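Local atomic coordinates of Phikz039 (Pseudomonas phage phikz, PDB entry 3ZBQ), a protein that is a phage member of the tubulin/FtsZ superfamily, known as PhuZ, and holds a guanosine-5'-diphosphate in this structure. Residues K6-F11 with D29-D34; G124-S129 with N207-H212; I191-E196 with M203-W208. All blocks are in the same frame, centred on the assembly; numbering follows the deposited sequence.

Interaction 1. Residues K6-F11 with D29-D34; sequences KTRIYF and DVCYID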
loop_
_atom_site.group_PDB
_atom_site.type_symbol
_atom_site.label_atom_id
_atom_site.label_comp_id
_atom_site.label_asym_id
_atom_site.label_seq_id
_atom_site.Cartn_x
_atom_site.Cartn_y
_atom_site.Cartn_z
ATOM N N LYS A 6 -11.566 -11.546 11.278
ATOM C CA LYS A 6 -10.152 -11.734 11.589
ATOM C C LYS A 6 -9.259 -10.801 10.772
ATOM O O LYS A 6 -8.348 -10.165 11.304
ATOM C CB LYS A 6 -9.739 -13.189 11.377
ATOM C CG LYS A 6 -10.473 -14.164 12.299
ATOM C CD LYS A 6 -10.093 -15.603 12.004
ATOM C CE LYS A 6 -10.862 -16.556 12.911
ATOM N NZ LYS A 6 -10.351 -17.952 12.775
ATOM N N THR A 7 -9.534 -10.714 9.476
ATOM C CA THR A 7 -8.757 -9.854 8.600
ATOM C C THR A 7 -9.688 -9.186 7.595
ATOM O O THR A 7 -10.391 -9.876 6.853
ATOM C CB THR A 7 -7.702 -10.660 7.813
ATOM O OG1 THR A 7 -6.817 -11.333 8.724
ATOM C CG2 THR A 7 -6.902 -9.740 6.906
ATOM N N ARG A 8 -9.714 -7.853 7.595
ATOM C CA ARG A 8 -10.413 -7.098 6.554
ATOM C C ARG A 8 -9.386 -6.630 5.537
ATOM O O ARG A 8 -8.355 -6.049 5.898
ATOM C CB ARG A 8 -11.143 -5.876 7.143
ATOM C CG ARG A 8 -11.986 -5.064 6.129
ATOM C CD ARG A 8 -13.320 -5.744 5.811
ATOM N NE ARG A 8 -14.210 -5.763 6.972
ATOM C CZ ARG A 8 -15.300 -6.521 7.071
ATOM N NH1 ARG A 8 -15.636 -7.327 6.080
ATOM N NH2 ARG A 8 -16.046 -6.481 8.172
ATOM N N ILE A 9 -9.655 -6.869 4.261
ATOM C CA ILE A 9 -8.768 -6.359 3.232
ATOM C C ILE A 9 -9.491 -5.269 2.453
ATOM O O ILE A 9 -10.616 -5.475 1.997
ATOM C CB ILE A 9 -8.308 -7.470 2.282
ATOM C CG1 ILE A 9 -7.755 -8.662 3.090
ATOM C CG2 ILE A 9 -7.282 -6.921 1.315
ATOM C CD1 ILE A 9 -7.191 -9.809 2.221
ATOM N N TYR A 10 -8.851 -4.106 2.344
ATOM C CA TYR A 10 -9.406 -2.966 1.612
ATOM C C TYR A 10 -8.640 -2.789 0.309
ATOM O O TYR A 10 -7.460 -2.397 0.325
ATOM C CB TYR A 10 -9.275 -1.678 2.442
ATOM C CG TYR A 10 -9.983 -1.693 3.788
ATOM C CD1 TYR A 10 -9.378 -2.249 4.907
ATOM C CD2 TYR A 10 -11.236 -1.113 3.939
ATOM C CE1 TYR A 10 -10.016 -2.246 6.145
ATOM C CE2 TYR A 10 -11.881 -1.108 5.166
ATOM C CZ TYR A 10 -11.265 -1.675 6.262
ATOM O OH TYR A 10 -11.915 -1.673 7.478
ATOM N N PHE A 11 -9.309 -3.052 -0.815
ATOM C CA PHE A 11 -8.706 -2.895 -2.132
ATOM C C PHE A 11 -9.122 -1.529 -2.678
ATOM O O PHE A 11 -10.309 -1.280 -2.870
ATOM C CB PHE A 11 -9.190 -3.998 -3.083
ATOM C CG PHE A 11 -8.649 -5.372 -2.757
ATOM C CD1 PHE A 11 -7.295 -5.658 -2.920
ATOM C CD2 PHE A 11 -9.495 -6.375 -2.291
ATOM C CE1 PHE A 11 -6.793 -6.922 -2.619
ATOM C CE2 PHE A 11 -9.002 -7.642 -1.987
ATOM C CZ PHE A 11 -7.656 -7.918 -2.147
ATOM N N ASP A 29 -13.489 -11.803 3.447
ATOM C CA ASP A 29 -13.754 -10.488 4.032
ATOM C C ASP A 29 -12.963 -9.386 3.356
ATOM O O ASP A 29 -12.086 -8.763 3.958
ATOM C CB ASP A 29 -13.461 -10.515 5.534
ATOM C CG ASP A 29 -14.323 -11.525 6.267
ATOM O OD1 ASP A 29 -15.530 -11.593 5.960
ATOM O OD2 ASP A 29 -13.795 -12.251 7.131
ATOM N N VAL A 30 -13.290 -9.140 2.095
ATOM C CA VAL A 30 -12.613 -8.122 1.324
ATOM C C VAL A 30 -13.621 -7.065 0.884
ATOM O O VAL A 30 -14.832 -7.325 0.797
ATOM C CB VAL A 30 -11.932 -8.715 0.064
ATOM C CG1 VAL A 30 -10.982 -9.848 0.425
ATOM C CG2 VAL A 30 -12.974 -9.204 -0.923
ATOM N N CYS A 31 -13.122 -5.869 0.605
ATOM C CA CYS A 31 -13.984 -4.803 0.129
ATOM C C CYS A 31 -13.213 -3.897 -0.804
ATOM O O CYS A 31 -11.969 -3.922 -0.830
ATOM C CB CYS A 31 -14.610 -4.022 1.289
ATOM S SG CYS A 31 -13.442 -3.119 2.331
ATOM N N TYR A 32 -13.956 -3.109 -1.577
ATOM C CA TYR A 32 -13.391 -2.331 -2.669
ATOM C C TYR A 32 -13.878 -0.894 -2.618
ATOM O O TYR A 32 -15.075 -0.643 -2.478
ATOM C CB TYR A 32 -13.839 -2.903 -4.004
ATOM C CG TYR A 32 -13.358 -4.293 -4.325
ATOM C CD1 TYR A 32 -14.052 -5.415 -3.876
ATOM C CD2 TYR A 32 -12.242 -4.486 -5.126
ATOM C CE1 TYR A 32 -13.627 -6.695 -4.202
ATOM C CE2 TYR A 32 -11.805 -5.763 -5.447
ATOM C CZ TYR A 32 -12.504 -6.855 -4.986
ATOM O OH TYR A 32 -12.077 -8.117 -5.316
ATOM N N ILE A 33 -12.949 0.048 -2.742
ATOM C CA ILE A 33 -13.284 1.465 -2.715
ATOM C C ILE A 33 -12.568 2.170 -3.859
ATOM O O ILE A 33 -11.352 2.062 -4.005
ATOM C CB ILE A 33 -12.876 2.141 -1.379
ATOM C CG1 ILE A 33 -13.330 1.315 -0.169
ATOM C CG2 ILE A 33 -13.447 3.554 -1.293
ATOM C CD1 ILE A 33 -12.319 0.297 0.270
ATOM N N ASP A 34 -13.322 2.896 -4.673
ATOM C CA ASP A 34 -12.736 3.587 -5.819
ATOM C C ASP A 34 -13.555 4.819 -6.155
ATOM O O ASP A 34 -14.583 5.095 -5.525
ATOM C CB ASP A 34 -12.696 2.652 -7.029
ATOM C CG ASP A 34 -11.637 3.043 -8.051
ATOM O OD1 ASP A 34 -11.087 4.169 -7.973
ATOM O OD2 ASP A 34 -11.355 2.206 -8.938
HETATM O O HOH W 1 -11.285 -12.631 8.239
HETATM O O HOH W 2 -15.918 -6.971 3.469
#
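Two neighbouring parallel strands of the nucleotide-binding sheet, 7-11 and 30-34, meet here, with Ile9, Tyr10 and Phe11 paired to Val30, Cys31 and Tyr32. Four backbone hydrogen bonds alternate across the seam: Ile9 N to Asp29 O (3.1 Å), Cys31 N to Ile9 O, Phe11 N to Cys31 O (2.8 Å) and Ile33 N to Phe11 O. Phe11 buries the largest area. Its CE2 reaches Val30 CB at 3.7 Å, the valine lying at the ring edge, while its CD2 sits over one face of Tyr32 toward the rim; the rings form an offset pair, planes 30° apart, with little ring-on-ring overlap. Strands and intervening helix 13-23 form a beta-alpha-beta crossover of the Rossmann-like half of the tubulin fold, and Phe11 and Ile9 pack on that helix. On the sheet face carrying Tyr10, covered by helix 109-122, Cys31 SG lies 3.4 Å from Tyr10 CD2, an oblique sulfur-aromatic contact. It gets there because chi1 of 64° sets SG between the backbone N and the carbonyl carbon. Ile33 CD1 meets the same ring at its edge. At the N-terminal end, Arg8 NH1 stays 4.3 Å from Asp29 OD1, at which no N-H points, so only opposite charges are near each other; Arg8 NE is hydrogen-bonded to Pro93 O. One water joins Thr7 N to Asp29 OD2, donating to the carboxylate at 2.8 Å.

Interaction 2. Residues G124-S129 with N207-H212; sequences GEVVVS and NWAHFH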
loop_
_atom_site.group_PDB
_atom_site.type_symbol
_atom_site.label_atom_id
_atom_site.label_comp_id
_atom_site.label_asym_id
_atom_site.label_seq_id
_atom_site.Cartn_x
_atom_site.Cartn_y
_atom_site.Cartn_z
ATOM N N GLY A 124 -6.878 2.718 16.805
ATOM C CA GLY A 124 -6.102 1.686 17.481
ATOM C C GLY A 124 -5.969 0.371 16.720
ATOM O O GLY A 124 -5.488 -0.617 17.273
ATOM N N GLU A 125 -6.371 0.347 15.450
ATOM C CA GLU A 125 -6.329 -0.902 14.683
ATOM C C GLU A 125 -4.923 -1.257 14.204
ATOM O O GLU A 125 -4.025 -0.403 14.150
ATOM C CB GLU A 125 -7.276 -0.838 13.475
ATOM C CG GLU A 125 -8.690 -0.379 13.796
ATOM C CD GLU A 125 -9.492 -1.383 14.608
ATOM O OE1 GLU A 125 -9.080 -2.557 14.720
ATOM O OE2 GLU A 125 -10.565 -0.995 15.116
ATOM N N VAL A 126 -4.758 -2.528 13.854
ATOM C CA VAL A 126 -3.524 -3.074 13.312
ATOM C C VAL A 126 -3.674 -3.131 11.794
ATOM O O VAL A 126 -4.611 -3.751 11.260
ATOM C CB VAL A 126 -3.295 -4.495 13.831
ATOM C CG1 VAL A 126 -2.139 -5.168 13.097
ATOM C CG2 VAL A 126 -3.044 -4.458 15.339
ATOM N N VAL A 127 -2.750 -2.476 11.104
ATOM C CA VAL A 127 -2.880 -2.267 9.664
ATOM C C VAL A 127 -1.558 -2.527 8.949
ATOM O O VAL A 127 -0.491 -2.121 9.423
ATOM C CB VAL A 127 -3.310 -0.810 9.347
ATOM C CG1 VAL A 127 -3.619 -0.642 7.833
ATOM C CG2 VAL A 127 -4.519 -0.389 10.178
ATOM N N VAL A 128 -1.632 -3.191 7.799
ATOM C CA VAL A 128 -0.482 -3.312 6.906
ATOM C C VAL A 128 -0.910 -2.850 5.515
ATOM O O VAL A 128 -2.023 -3.139 5.088
ATOM C CB VAL A 128 0.013 -4.771 6.828
ATOM C CG1 VAL A 128 1.030 -4.935 5.708
ATOM C CG2 VAL A 128 0.614 -5.189 8.170
ATOM N N SER A 129 -0.043 -2.121 4.826
ATOM C CA SER A 129 -0.321 -1.721 3.446
ATOM C C SER A 129 0.521 -2.523 2.476
ATOM O O SER A 129 1.722 -2.736 2.705
ATOM C CB SER A 129 -0.035 -0.232 3.232
ATOM O OG SER A 129 -1.068 0.563 3.784
ATOM N N ASN A 207 1.146 -6.435 19.014
ATOM C CA ASN A 207 2.391 -5.819 19.474
ATOM C C ASN A 207 3.583 -6.044 18.554
ATOM O O ASN A 207 4.604 -5.379 18.686
ATOM C CB ASN A 207 2.681 -6.250 20.924
ATOM C CG ASN A 207 1.668 -5.675 21.891
ATOM O OD1 ASN A 207 0.939 -4.746 21.542
ATOM N ND2 ASN A 207 1.609 -6.221 23.111
ATOM N N TRP A 208 3.439 -6.975 17.613
ATOM C CA TRP A 208 4.403 -7.133 16.532
ATOM C C TRP A 208 4.272 -5.907 15.613
ATOM O O TRP A 208 5.264 -5.265 15.254
ATOM C CB TRP A 208 4.143 -8.453 15.773
ATOM C CG TRP A 208 4.715 -8.477 14.367
ATOM C CD1 TRP A 208 6.031 -8.630 14.013
ATOM C CD2 TRP A 208 3.985 -8.316 13.136
ATOM N NE1 TRP A 208 6.154 -8.579 12.632
ATOM C CE2 TRP A 208 4.917 -8.395 12.081
ATOM C CE3 TRP A 208 2.630 -8.129 12.833
ATOM C CZ2 TRP A 208 4.530 -8.275 10.732
ATOM C CZ3 TRP A 208 2.255 -8.008 11.488
ATOM C CH2 TRP A 208 3.199 -8.090 10.464
ATOM N N ALA A 209 3.038 -5.549 15.295
ATOM C CA ALA A 209 2.769 -4.419 14.408
ATOM C C ALA A 209 2.963 -3.088 15.140
ATOM O O ALA A 209 3.464 -2.119 14.570
ATOM C CB ALA A 209 1.358 -4.524 13.853
ATOM N N HIS A 210 2.559 -3.043 16.407
ATOM C CA HIS A 210 2.646 -1.820 17.212
ATOM C C HIS A 210 3.853 -1.856 18.155
ATOM O O HIS A 210 3.730 -1.614 19.359
ATOM C CB HIS A 210 1.347 -1.610 18.012
ATOM C CG HIS A 210 0.152 -1.362 17.149
ATOM N ND1 HIS A 210 -1.142 -1.428 17.628
ATOM C CD2 HIS A 210 0.048 -1.061 15.834
ATOM C CE1 HIS A 210 -1.984 -1.165 16.648
ATOM N NE2 HIS A 210 -1.289 -0.938 15.545
ATOM N N PHE A 211 5.014 -2.168 17.594
ATOM C CA PHE A 211 6.253 -2.327 18.358
ATOM C C PHE A 211 6.697 -1.025 19.032
ATOM O O PHE A 211 7.532 -1.036 19.934
ATOM C CB PHE A 211 7.354 -2.795 17.408
ATOM C CG PHE A 211 7.474 -1.925 16.190
ATOM C CD1 PHE A 211 8.243 -0.763 16.226
ATOM C CD2 PHE A 211 6.766 -2.222 15.040
ATOM C CE1 PHE A 211 8.325 0.072 15.107
ATOM C CE2 PHE A 211 6.841 -1.396 13.929
ATOM C CZ PHE A 211 7.629 -0.253 13.968
ATOM N N HIS A 212 6.154 0.099 18.574
ATOM C CA HIS A 212 6.535 1.402 19.108
ATOM C C HIS A 212 6.061 1.558 20.553
ATOM O O HIS A 212 6.534 2.439 21.276
ATOM C CB HIS A 212 5.954 2.515 18.234
ATOM C CG HIS A 212 4.460 2.584 18.276
ATOM N ND1 HIS A 212 3.655 1.587 17.765
ATOM C CD2 HIS A 212 3.627 3.521 18.782
ATOM C CE1 HIS A 212 2.387 1.912 17.948
ATOM N NE2 HIS A 212 2.344 3.079 18.566
HETATM O O HOH W 3 -0.878 -0.641 12.586
#
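His210, Val126 and Ala209 make most of this contact, in which the end of helix 202-209 meets the approach to strand 127-133. At His210 the chain departs from the helix, and the imidazole is directed at the backbone of 124-126. Glu125 O and Gly124 O both lie at the ring edge, near its plane. NE2 donates to Glu125 O at 3.1 Å, but the N-H...O angle of 126° makes this a weak, bent bond; the neighbouring CE1 is 3.3 Å from the same oxygen and 3.6 Å from Gly124 O. A water, also in the ring plane, stands 3.0 Å from NE2 and accepts from Val127 N, so the imidazole is linked to the strand backbone both directly and through solvent.

Val126 divides its two methyl groups between the partners. CG1, anti to the backbone N (chi1 170°), touches Ala209 CB at 3.6 Å, while CG2 approaches His210 CE1 obliquely at 3.7 Å. Ala209, whose CB is directed at the opposing segment, adds a short apolar patch beside the polar edge of the imidazole. Gly124 closes helix 109-122 with a Schellman motif, and its positive phi of 90° turns the chain toward the strand.

Glu125 has its carboxylate elsewhere, in a salt bridge from OE1 to Lys4 NZ. Farther along, Val127 packs on helix 109-122 and Val128 forms backbone hydrogen bonds with strand 97-103. The contact thus joins the approach to strand 127-133 to the end of helix 202-209, where Trp208 and, in the turn that follows, Phe211 pack on strands 222-227 and 239-246.

Interaction 3. Residues I191-E196 with M203-W208; sequences ILFNQE and MDITNW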
loop_
_atom_site.group_PDB
_atom_site.type_symbol
_atom_site.label_atom_id
_atom_site.label_comp_id
_atom_site.label_asym_id
_atom_site.label_seq_id
_atom_site.Cartn_x
_atom_site.Cartn_y
_atom_site.Cartn_z
ATOM N N ILE A 191 -2.771 -16.066 6.071
ATOM C CA ILE A 191 -2.376 -17.187 6.943
ATOM C C ILE A 191 -1.844 -16.693 8.294
ATOM O O ILE A 191 -2.259 -17.186 9.366
ATOM C CB ILE A 191 -1.305 -18.087 6.260
ATOM C CG1 ILE A 191 -1.888 -18.797 5.032
ATOM C CG2 ILE A 191 -0.731 -19.114 7.241
ATOM C CD1 ILE A 191 -0.850 -19.511 4.187
ATOM N N LEU A 192 -0.915 -15.737 8.260
ATOM C CA LEU A 192 -0.343 -15.196 9.500
ATOM C C LEU A 192 -1.422 -14.725 10.462
ATOM O O LEU A 192 -1.338 -14.966 11.670
ATOM C CB LEU A 192 0.617 -14.032 9.214
ATOM C CG LEU A 192 1.237 -13.384 10.464
ATOM C CD1 LEU A 192 2.081 -14.406 11.241
ATOM C CD2 LEU A 192 2.072 -12.144 10.110
ATOM N N PHE A 193 -2.454 -14.094 9.914
ATOM C CA PHE A 193 -3.491 -13.450 10.718
ATOM C C PHE A 193 -4.709 -14.341 11.001
ATOM O O PHE A 193 -5.689 -13.878 11.589
ATOM C CB PHE A 193 -3.984 -12.186 9.991
ATOM C CG PHE A 193 -2.935 -11.116 9.802
ATOM C CD1 PHE A 193 -1.879 -10.972 10.689
ATOM C CD2 PHE A 193 -3.034 -10.225 8.729
ATOM C CE1 PHE A 193 -0.924 -9.971 10.512
ATOM C CE2 PHE A 193 -2.084 -9.212 8.550
ATOM C CZ PHE A 193 -1.033 -9.081 9.435
ATOM N N ASN A 194 -4.674 -15.602 10.583
ATOM C CA ASN A 194 -5.904 -16.402 10.609
ATOM C C ASN A 194 -6.316 -16.928 12.005
ATOM O O ASN A 194 -7.372 -17.556 12.163
ATOM C CB ASN A 194 -5.889 -17.510 9.542
ATOM C CG ASN A 194 -4.983 -18.695 9.900
ATOM O OD1 ASN A 194 -4.544 -18.855 11.042
ATOM N ND2 ASN A 194 -4.717 -19.544 8.914
ATOM N N GLN A 195 -5.467 -16.657 12.996
ATOM C CA GLN A 195 -5.744 -16.972 14.403
ATOM C C GLN A 195 -5.819 -18.475 14.708
ATOM O O GLN A 195 -6.288 -18.872 15.788
ATOM C CB GLN A 195 -7.005 -16.237 14.882
ATOM C CG GLN A 195 -6.888 -14.713 14.829
ATOM C CD GLN A 195 -8.160 -14.007 15.251
ATOM O OE1 GLN A 195 -8.997 -14.580 15.958
ATOM N NE2 GLN A 195 -8.321 -12.757 14.813
ATOM N N GLU A 196 -5.318 -19.303 13.786
ATOM C CA GLU A 196 -5.330 -20.762 13.973
ATOM C C GLU A 196 -4.033 -21.355 14.520
ATOM O O GLU A 196 -3.948 -22.563 14.737
ATOM C CB GLU A 196 -5.645 -21.471 12.653
ATOM C CG GLU A 196 -7.002 -21.144 12.052
ATOM C CD GLU A 196 -7.145 -21.665 10.628
ATOM O OE1 GLU A 196 -6.238 -22.389 10.149
ATOM O OE2 GLU A 196 -8.161 -21.339 9.984
ATOM N N MET A 203 -3.013 -10.407 20.571
ATOM C CA MET A 203 -2.160 -9.338 21.079
ATOM C C MET A 203 -0.704 -9.560 20.660
ATOM O O MET A 203 0.072 -8.611 20.613
ATOM C CB MET A 203 -2.262 -9.195 22.614
ATOM C CG MET A 203 -1.734 -7.855 23.149
ATOM S SD MET A 203 -2.622 -6.403 22.493
ATOM C CE MET A 203 -4.133 -6.522 23.444
ATOM N N ASP A 204 -0.317 -10.808 20.388
ATOM C CA ASP A 204 1.034 -11.060 19.878
ATOM C C ASP A 204 1.213 -10.375 18.523
ATOM O O ASP A 204 2.236 -9.717 18.276
ATOM C CB ASP A 204 1.309 -12.559 19.744
ATOM C CG ASP A 204 1.372 -13.262 21.095
ATOM O OD1 ASP A 204 1.947 -12.679 22.040
ATOM O OD2 ASP A 204 0.835 -14.386 21.208
ATOM N N ILE A 205 0.227 -10.548 17.648
ATOM C CA ILE A 205 0.234 -9.884 16.337
ATOM C C ILE A 205 0.126 -8.369 16.529
ATOM O O ILE A 205 0.854 -7.597 15.900
ATOM C CB ILE A 205 -0.887 -10.423 15.423
ATOM C CG1 ILE A 205 -0.551 -11.839 14.933
ATOM C CG2 ILE A 205 -1.106 -9.495 14.196
ATOM C CD1 ILE A 205 0.681 -11.917 14.023
ATOM N N THR A 206 -0.766 -7.936 17.417
ATOM C CA THR A 206 -0.914 -6.504 17.690
ATOM C C THR A 206 0.412 -5.835 18.082
ATOM O O THR A 206 0.784 -4.802 17.534
ATOM C CB THR A 206 -1.988 -6.237 18.756
ATOM O OG1 THR A 206 -3.263 -6.681 18.264
ATOM C CG2 THR A 206 -2.055 -4.756 19.089
ATOM N N ASN A 207 1.146 -6.435 19.014
ATOM C CA ASN A 207 2.391 -5.819 19.474
ATOM C C ASN A 207 3.583 -6.044 18.554
ATOM O O ASN A 207 4.604 -5.379 18.686
ATOM C CB ASN A 207 2.681 -6.250 20.924
ATOM C CG ASN A 207 1.668 -5.675 21.891
ATOM O OD1 ASN A 207 0.939 -4.746 21.542
ATOM N ND2 ASN A 207 1.609 -6.221 23.111
ATOM N N TRP A 208 3.439 -6.975 17.613
ATOM C CA TRP A 208 4.403 -7.133 16.532
ATOM C C TRP A 208 4.272 -5.907 15.613
ATOM O O TRP A 208 5.264 -5.265 15.254
ATOM C CB TRP A 208 4.143 -8.453 15.773
ATOM C CG TRP A 208 4.715 -8.477 14.367
ATOM C CD1 TRP A 208 6.031 -8.630 14.013
ATOM C CD2 TRP A 208 3.985 -8.316 13.136
ATOM N NE1 TRP A 208 6.154 -8.579 12.632
ATOM C CE2 TRP A 208 4.917 -8.395 12.081
ATOM C CE3 TRP A 208 2.630 -8.129 12.833
ATOM C CZ2 TRP A 208 4.530 -8.275 10.732
ATOM C CZ3 TRP A 208 2.255 -8.008 11.488
ATOM C CH2 TRP A 208 3.199 -8.090 10.464
#
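Ile205 wedges its two branches against Leu192 and Phe193, joining the C-terminal end of helix 175-192 to helix 202-209. Its CD1 meets Leu192 CG at 3.9 Å, the two side chains crossing at a slant, and its CG2 lies 3.7 Å from Phe193 CE1. With CG1 anti to the carbonyl carbon (chi1 -73°), CG2 falls anti to the backbone N, where it meets the phenylalanine. Trp208, one turn further along the helix, presents CZ3 in the plane of the Phe193 ring, at its edge, 3.9 Å from CE1; these two side chains cross at about a right angle. Leu192 CD2 rests over one face of the indole, 4.2 Å from CH2, and the indole NE1 is hydrogen-bonded to Phe278 O. This buried cluster continues into the sheet, with Phe193 on Thr97 and Ile99 and Leu192 on Phe278.

The other side is looser. Beyond Phe193 the chain turns outward, Gln195 with positive phi, and Asn194 OD1 accepts from the exposed Glu196 N at 2.9 Å in an Asx turn, without reaching 203-208. No hydrogen bond crosses between the segments, so their mutual contact rests on shape and apolar burial rather than on any directional bond.

Interaction 1 closes along the chain before the other two open; it lies within the beta-alpha-beta unit near the nucleotide site, with the Phe11 side chain about 10 Å from the bound guanosine-5'-diphosphate. Interactions 2 and 3 both use helix 202-209, their later segments overlapping at Asn207 and Trp208, and have centres about 10 Å apart; Val126 CG2 packs on Thr206 OG1 where they touch. The centre of interaction 1 is about 17 Å from that of interaction 2 and 18 Å from that of interaction 3, but Lys6 and Thr7 reach Phe193-Gln195, including a probable hydrogen bond from Lys6 NZ to Asn194 O. Residues 193-195 thus link strand 7-12 to the packing against helix 202-209.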